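Gala protein type 1, 3 or 4 (Legionella pneumophila subsp. pneumophila, PDB 4XA9) is a leucine-rich repeat protein of Legionella that probably binds small GTPases and may act as a GTPase activator. Local coordinates at residues A[182-187]-A[203-208]; A[154-159]-A[175-180]. All coordinates share one frame; numbering follows the deposited sequence.

Interactions 1 and 2 are successive contacts along the convex, helical side of one leucine-rich repeat solenoid, and their centres are 11 Å apart. Helix 176-184 belongs to both: its first turn packs on helix 151-159 in interaction 2, and its last turn packs on helix 203-207 in interaction 1. The two meet directly as well. Asn185 ND2 lies 2.8 Å from Ala159 O, a probable hydrogen bond linking the two contacts, while His205 CD2 rests 3.6 Å from Ile180 CG1. In each, a small residue of helix 176-184, Ala183 or Gly178, receives a larger side chain from its neighbour.

Interaction 1. Residues A[182-187]-A[203-208]; sequences LAKNNQ and TLHFAN
Ala183 sets its methyl group over one face of the Phe206 ring, and this CH-pi contact is the centre of the meeting between 182-187 and 203-208. The CB lies 3.7 Å from the ring centroid and 20° off the ring normal, displaced toward the CD1-CE1 side. With CG beside its backbone N (chi1 -76°), Phe206 sends the ring back toward the start of its helix and inward, and chi2 (-63°) turns one face to Ala183. A small side chain suits position 183: the backbones come to 5.1 Å between Ala183 CA and Phe206 CA, and the same methyl also meets His205, CB to CB at 3.6 Å.

Nearer solvent, His205 and Lys184 run side by side in the same direction. In one of its two modelled conformers the extended lysine brings CE obliquely to the imidazole, 4.1 Å from ND1; for the other this approach is doubtful. In the turn that follows, Asn185 OD1 accepts from Gln187 N in an Asx turn, the donor standing above the carbonyl plane. The Phe206 ring also touches Leu191 of strand 190-192 and Leu230 of helix 224-230, the inward reach of a leucine-rich repeat's helical side to its strand layer.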
# COMPACT_ATOMS: atom_id res chain seq x y z
N LEU A 182 4.97 22.83 4.96
CA LEU A 182 3.81 22.16 5.55
C LEU A 182 3.75 22.41 7.06
O LEU A 182 2.67 22.57 7.63
CB LEU A 182 3.85 20.66 5.26
CG LEU A 182 3.47 20.26 3.83
CD1 LEU A 182 3.75 18.78 3.60
CD2 LEU A 182 2.01 20.57 3.56
N ALA A 183 4.91 22.44 7.71
CA ALA A 183 4.96 22.70 9.14
C ALA A 183 4.45 24.10 9.47
O ALA A 183 3.79 24.31 10.49
CB ALA A 183 6.38 22.53 9.66
N LYS A 184 4.75 25.06 8.60
CA LYS A 184 4.34 26.45 8.80
C LYS A 184 2.83 26.63 8.65
O LYS A 184 2.26 27.59 9.18
CB LYS A 184 5.08 27.37 7.82
CG LYS A 184 6.57 27.49 8.10
CD LYS A 184 7.26 28.42 7.11
CE LYS A 184 8.75 28.54 7.41
NZ LYS A 184 9.46 29.40 6.43
N ASN A 185 2.19 25.71 7.93
CA ASN A 185 0.74 25.71 7.74
C ASN A 185 0.02 25.71 9.08
O ASN A 185 0.40 24.99 10.00
CB ASN A 185 0.32 24.48 6.92
CG ASN A 185 -1.19 24.36 6.78
OD1 ASN A 185 -1.88 24.01 7.73
ND2 ASN A 185 -1.69 24.61 5.57
N ASN A 186 -1.03 26.53 9.19
CA ASN A 186 -1.77 26.65 10.45
C ASN A 186 -3.17 26.05 10.43
O ASN A 186 -3.95 26.31 11.34
CB ASN A 186 -1.87 28.12 10.85
CG ASN A 186 -0.53 28.74 11.17
OD1 ASN A 186 0.04 28.49 12.23
ND2 ASN A 186 -0.02 29.56 10.25
N GLN A 187 -3.49 25.26 9.42
CA GLN A 187 -4.83 24.66 9.34
C GLN A 187 -4.81 23.14 9.51
O GLN A 187 -5.74 22.57 10.08
CB GLN A 187 -5.51 25.02 8.02
CG GLN A 187 -5.89 26.48 7.90
CD GLN A 187 -4.72 27.36 7.54
OE1 GLN A 187 -3.87 26.98 6.72
NE2 GLN A 187 -4.65 28.54 8.15
N THR A 203 12.33 19.54 12.02
CA THR A 203 11.62 19.21 13.26
C THR A 203 11.34 20.43 14.13
O THR A 203 10.31 20.45 14.82
CB THR A 203 12.37 18.16 14.07
OG1 THR A 203 13.66 18.66 14.45
CG2 THR A 203 12.54 16.88 13.25
N LEU A 204 12.22 21.43 14.10
CA LEU A 204 11.97 22.65 14.86
C LEU A 204 10.66 23.29 14.39
O LEU A 204 9.84 23.72 15.19
CB LEU A 204 13.13 23.64 14.73
CG LEU A 204 12.87 25.02 15.33
CD1 LEU A 204 12.58 24.89 16.81
CD2 LEU A 204 14.04 25.97 15.08
N HIS A 205 10.45 23.32 13.08
CA HIS A 205 9.24 23.91 12.53
C HIS A 205 7.99 23.13 12.92
O HIS A 205 6.92 23.73 13.08
CB HIS A 205 9.36 24.02 11.01
CG HIS A 205 10.48 24.91 10.57
ND1 HIS A 205 10.34 26.27 10.46
CD2 HIS A 205 11.76 24.63 10.25
CE1 HIS A 205 11.49 26.80 10.08
NE2 HIS A 205 12.37 25.82 9.94
N PHE A 206 8.11 21.82 13.07
CA PHE A 206 6.97 21.02 13.54
C PHE A 206 6.80 21.18 15.05
O PHE A 206 5.69 21.11 15.56
CB PHE A 206 7.14 19.53 13.19
CG PHE A 206 6.87 19.21 11.74
CD1 PHE A 206 5.62 19.41 11.17
CD2 PHE A 206 7.88 18.69 10.94
CE1 PHE A 206 5.38 19.11 9.84
CE2 PHE A 206 7.65 18.38 9.61
CZ PHE A 206 6.39 18.59 9.06
N ALA A 207 7.89 21.39 15.78
CA ALA A 207 7.77 21.65 17.21
C ALA A 207 7.05 22.98 17.44
O ALA A 207 6.31 23.13 18.42
CB ALA A 207 9.15 21.67 17.88
N ASN A 208 7.24 23.93 16.54
CA ASN A 208 6.61 25.24 16.72
C ASN A 208 5.26 25.37 16.00
O ASN A 208 4.59 26.40 16.09
CB ASN A 208 7.56 26.35 16.27
CG ASN A 208 8.72 26.55 17.24
OD1 ASN A 208 8.63 26.21 18.42
ND2 ASN A 208 9.82 27.12 16.74

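Interaction 2. Residues A[154-159]-A[175-180]; sequences GVIALA and SDIGAI
Val155 presses CG2 against the bare backbone of Gly178, 3.5 Å from its CA, where the helices of 154-159 and 175-180 come together. The rotation of Val155 (chi1 -64°) puts CG1 anti to the carbonyl carbon and leaves CG2, between that carbon and the backbone N, directed at Gly178. Glycine suits the facing position because a beta carbon there would collide with this methyl. Beside it, Ile156 lays CG1 alongside Gly178 CA and extends CD1 to Ile177 CG2, 3.9 Å away. The two isoleucines cross at a slant on the more exposed side of the contact, where the branched chains meet between the helices.

Further out, the start of the second helix is fixed by polar groups. Ser175 is its N-cap, with OG accepting a weak bond from Ile177 N at 3.4 Å. Asp152, one turn ahead of Ile156, bonds to Ser175 OG through OD2 and to Gly178 N through OD1, thereby tying the beginning of one helix to that of the next. On the buried side, Val155 and Ala159 also touch Leu182. The axes of 154-159 and 176-180, 8.4 Å apart at closest approach and only 7° from parallel, show the side-by-side stacking that follows when strand-then-helix units repeat along a leucine-rich repeat chain.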
# COMPACT_ATOMS: atom_id res chain seq x y z
N GLY A 154 5.35 20.54 -5.16
CA GLY A 154 4.01 20.04 -4.98
C GLY A 154 3.39 20.31 -3.61
O GLY A 154 2.30 20.88 -3.53
N VAL A 155 4.07 19.91 -2.55
CA VAL A 155 3.51 20.04 -1.21
C VAL A 155 3.60 21.48 -0.70
O VAL A 155 2.85 21.88 0.20
CB VAL A 155 4.21 19.10 -0.19
CG1 VAL A 155 3.96 17.64 -0.57
CG2 VAL A 155 5.69 19.40 -0.09
N ILE A 156 4.50 22.26 -1.28
CA ILE A 156 4.56 23.68 -0.97
C ILE A 156 3.27 24.34 -1.47
O ILE A 156 2.67 25.16 -0.78
CB ILE A 156 5.80 24.35 -1.59
CG1 ILE A 156 7.05 23.95 -0.80
CG2 ILE A 156 5.66 25.86 -1.61
CD1 ILE A 156 8.35 24.38 -1.43
N ALA A 157 2.83 23.96 -2.67
CA ALA A 157 1.56 24.47 -3.19
C ALA A 157 0.41 24.02 -2.30
O ALA A 157 -0.43 24.83 -1.91
CB ALA A 157 1.34 24.00 -4.62
N LEU A 158 0.39 22.74 -1.95
CA LEU A 158 -0.66 22.20 -1.08
C LEU A 158 -0.69 22.89 0.28
O LEU A 158 -1.77 23.09 0.85
CB LEU A 158 -0.47 20.69 -0.89
CG LEU A 158 -0.71 19.81 -2.11
CD1 LEU A 158 -0.27 18.38 -1.83
CD2 LEU A 158 -2.18 19.85 -2.52
N ALA A 159 0.48 23.27 0.79
CA ALA A 159 0.57 23.93 2.09
C ALA A 159 -0.19 25.26 2.11
O ALA A 159 -0.63 25.71 3.17
CB ALA A 159 2.03 24.15 2.47
N SER A 175 11.27 16.56 0.60
CA SER A 175 12.43 16.80 1.44
C SER A 175 12.10 17.83 2.52
O SER A 175 10.94 18.19 2.69
CB SER A 175 13.62 17.29 0.61
OG SER A 175 13.40 18.61 0.15
N ASP A 176 13.13 18.31 3.22
CA ASP A 176 12.95 19.29 4.29
C ASP A 176 12.30 20.57 3.80
O ASP A 176 11.54 21.20 4.52
CB ASP A 176 14.29 19.62 4.95
CG ASP A 176 14.81 18.49 5.82
OD1 ASP A 176 14.00 17.88 6.55
OD2 ASP A 176 16.03 18.21 5.78
N ILE A 177 12.62 20.95 2.56
CA ILE A 177 12.05 22.15 1.94
C ILE A 177 10.53 22.12 1.94
O ILE A 177 9.87 23.10 2.31
CB ILE A 177 12.54 22.31 0.49
CG1 ILE A 177 14.07 22.28 0.43
CG2 ILE A 177 11.98 23.58 -0.13
CD1 ILE A 177 14.72 23.36 1.25
N GLY A 178 9.97 21.00 1.51
CA GLY A 178 8.52 20.86 1.46
C GLY A 178 7.94 20.69 2.85
O GLY A 178 6.91 21.28 3.17
N ALA A 179 8.60 19.90 3.67
CA ALA A 179 8.10 19.59 5.01
C ALA A 179 8.04 20.85 5.87
O ALA A 179 7.09 21.03 6.63
CB ALA A 179 8.96 18.53 5.67
N ILE A 180 9.04 21.71 5.75
CA ILE A 180 9.06 22.94 6.52
C ILE A 180 7.87 23.84 6.16
O ILE A 180 7.25 24.43 7.04
CB ILE A 180 10.40 23.70 6.32
CG1 ILE A 180 11.51 22.96 7.06
CG2 ILE A 180 10.30 25.13 6.85
CD1 ILE A 180 12.91 23.46 6.75